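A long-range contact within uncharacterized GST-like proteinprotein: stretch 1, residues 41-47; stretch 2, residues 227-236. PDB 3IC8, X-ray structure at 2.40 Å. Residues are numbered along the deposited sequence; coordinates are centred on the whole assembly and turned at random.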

# COMPACT_ATOMS: atom_id res chain seq x y z
N PRO A 41 -26.02 17.12 -27.75
CA PRO A 41 -26.07 18.48 -28.28
C PRO A 41 -25.12 19.47 -27.64
O PRO A 41 -24.51 20.23 -28.34
CB PRO A 41 -27.50 18.88 -28.02
CG PRO A 41 -28.00 17.91 -27.04
CD PRO A 41 -27.33 16.67 -27.31
N ASP A 42 -24.99 19.46 -26.33
CA ASP A 42 -24.01 20.29 -25.69
C ASP A 42 -22.60 19.90 -26.10
O ASP A 42 -21.75 20.74 -26.22
CB ASP A 42 -24.18 20.32 -24.18
CG ASP A 42 -25.50 20.90 -23.77
OD1 ASP A 42 -26.35 21.05 -24.65
OD2 ASP A 42 -25.70 21.20 -22.59
N LEU A 43 -22.34 18.63 -26.30
CA LEU A 43 -21.06 18.22 -26.81
C LEU A 43 -20.77 18.65 -28.23
O LEU A 43 -19.75 19.23 -28.49
CB LEU A 43 -20.97 16.72 -26.71
CG LEU A 43 -19.64 16.01 -26.62
CD1 LEU A 43 -19.39 15.29 -27.87
CD2 LEU A 43 -18.52 16.91 -26.30
N THR A 44 -21.69 18.39 -29.15
CA THR A 44 -21.51 18.79 -30.54
C THR A 44 -21.57 20.28 -30.76
O THR A 44 -21.15 20.77 -31.76
CB THR A 44 -22.50 18.13 -31.44
OG1 THR A 44 -23.80 18.35 -30.93
CG2 THR A 44 -22.25 16.68 -31.50
N ALA A 45 -22.09 20.98 -29.77
CA ALA A 45 -22.06 22.40 -29.79
C ALA A 45 -20.64 22.89 -29.80
O ALA A 45 -20.35 23.83 -30.48
CB ALA A 45 -22.76 22.94 -28.61
N LEU A 46 -19.77 22.22 -29.08
CA LEU A 46 -18.35 22.47 -29.19
C LEU A 46 -17.60 21.74 -30.30
O LEU A 46 -16.89 22.33 -31.03
CB LEU A 46 -17.68 22.17 -27.87
CG LEU A 46 -18.36 22.66 -26.61
CD1 LEU A 46 -17.82 21.92 -25.46
CD2 LEU A 46 -18.17 24.10 -26.40
N THR A 47 -17.75 20.44 -30.39
CA THR A 47 -17.06 19.65 -31.39
C THR A 47 -17.41 19.86 -32.85
O THR A 47 -16.59 19.66 -33.70
CB THR A 47 -17.15 18.19 -31.11
OG1 THR A 47 -18.50 17.80 -31.19
CG2 THR A 47 -16.65 17.92 -29.74
N SER A 227 -21.07 21.92 -15.25
CA SER A 227 -22.19 21.58 -16.08
C SER A 227 -21.86 21.77 -17.53
O SER A 227 -21.01 22.53 -17.86
CB SER A 227 -23.40 22.41 -15.71
OG SER A 227 -23.37 23.66 -16.31
N SER A 228 -22.54 21.04 -18.39
CA SER A 228 -22.31 21.15 -19.81
C SER A 228 -22.63 22.50 -20.36
O SER A 228 -21.99 22.97 -21.25
CB SER A 228 -23.01 20.04 -20.57
OG SER A 228 -24.37 20.26 -20.69
N ALA A 229 -23.66 23.12 -19.83
CA ALA A 229 -24.03 24.45 -20.20
C ALA A 229 -22.99 25.47 -19.82
O ALA A 229 -22.74 26.39 -20.54
CB ALA A 229 -25.35 24.79 -19.60
N ALA A 230 -22.41 25.30 -18.65
CA ALA A 230 -21.39 26.21 -18.19
C ALA A 230 -20.19 26.15 -19.11
O ALA A 230 -19.53 27.11 -19.34
CB ALA A 230 -21.01 25.91 -16.81
N ALA A 231 -19.92 24.97 -19.60
CA ALA A 231 -18.85 24.74 -20.51
C ALA A 231 -19.04 25.44 -21.84
O ALA A 231 -18.13 25.95 -22.40
CB ALA A 231 -18.66 23.30 -20.70
N ILE A 232 -20.25 25.44 -22.34
CA ILE A 232 -20.50 26.18 -23.54
C ILE A 232 -20.26 27.67 -23.30
O ILE A 232 -19.67 28.33 -24.11
CB ILE A 232 -21.91 25.98 -24.00
CG1 ILE A 232 -22.05 24.58 -24.54
CG2 ILE A 232 -22.22 26.91 -25.08
CD1 ILE A 232 -23.41 24.19 -24.81
N GLU A 233 -20.69 28.19 -22.18
CA GLU A 233 -20.50 29.59 -21.92
C GLU A 233 -19.05 29.95 -21.86
O GLU A 233 -18.65 30.99 -22.30
CB GLU A 233 -21.18 30.03 -20.64
CG GLU A 233 -22.67 29.93 -20.66
CD GLU A 233 -23.33 30.76 -21.72
OE1 GLU A 233 -23.14 31.98 -21.73
OE2 GLU A 233 -24.07 30.20 -22.53
N ILE A 234 -18.25 29.06 -21.30
CA ILE A 234 -16.86 29.34 -21.15
C ILE A 234 -16.26 29.50 -22.51
O ILE A 234 -15.42 30.33 -22.71
CB ILE A 234 -16.14 28.26 -20.38
CG1 ILE A 234 -16.28 28.53 -18.90
CG2 ILE A 234 -14.70 28.21 -20.77
CD1 ILE A 234 -16.21 27.32 -18.09
N ALA A 235 -16.68 28.68 -23.44
CA ALA A 235 -16.19 28.77 -24.79
C ALA A 235 -16.60 30.06 -25.42
O ALA A 235 -15.84 30.66 -26.11
CB ALA A 235 -16.71 27.65 -25.59
N SER A 236 -17.83 30.46 -25.22
CA SER A 236 -18.37 31.66 -25.82
C SER A 236 -17.68 32.93 -25.37
O SER A 236 -17.39 33.79 -26.17
CB SER A 236 -19.83 31.76 -25.46
OG SER A 236 -20.57 32.33 -26.49
O HOH W 1 -20.77 21.25 -23.10

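Two helices of one chain, 41-47 and 228-236, run side by side in nearly the same direction, their axes 17° apart and 9.7 Å apart at closest approach; together they bury 275 Å². The contact is polar at its N-terminal end and apolar beyond it. D42 and S228 face each other, CA to CA 6.2 Å, and both point CA-to-CB toward the opposing stretch. With chi1 at -62° (m) and chi2 at 13°, D42 places OD2 2.5 Å from S228 OG, which donates a short hydrogen bond to it; S228 adopts p (77°), bringing its hydroxyl within reach. OD1 of D42 is satisfied elsewhere in the structure. Water 1 adds a second link, donating to S228 O at 2.8 Å and, weakly, to D42 O at 3.3 Å. Just before the second helix, S227, also p, turns its hydroxyl back to cap the first turn: A230 N donates to S227 OG at 3.0 Å.

One turn on, side chains pack without polar partners. I232 sets off sideways from its backbone, but its m,t conformation extends the side chain so that CD1 comes near the first helix, 4.0 Å from D42 CB and 4.1 Å from A45 CB. The methyl of A45 thus offers a small apolar surface while leaving room for the isoleucine tip. L46 points toward the second helix; its m,t rotamer (-43°, 161°) carries CD2 to 3.9 Å from A235 CB and 4.3 Å from I232 CG1. A235, like A45, contributes just a methyl, so the leucine branch can approach close to the second helix, where L46 CD2 also lies 4.2 Å from I232 CA. A45, L46, I232 and A235 are all buried, as suits their hydrocarbon side chains. L43 points away and takes no part in the contact.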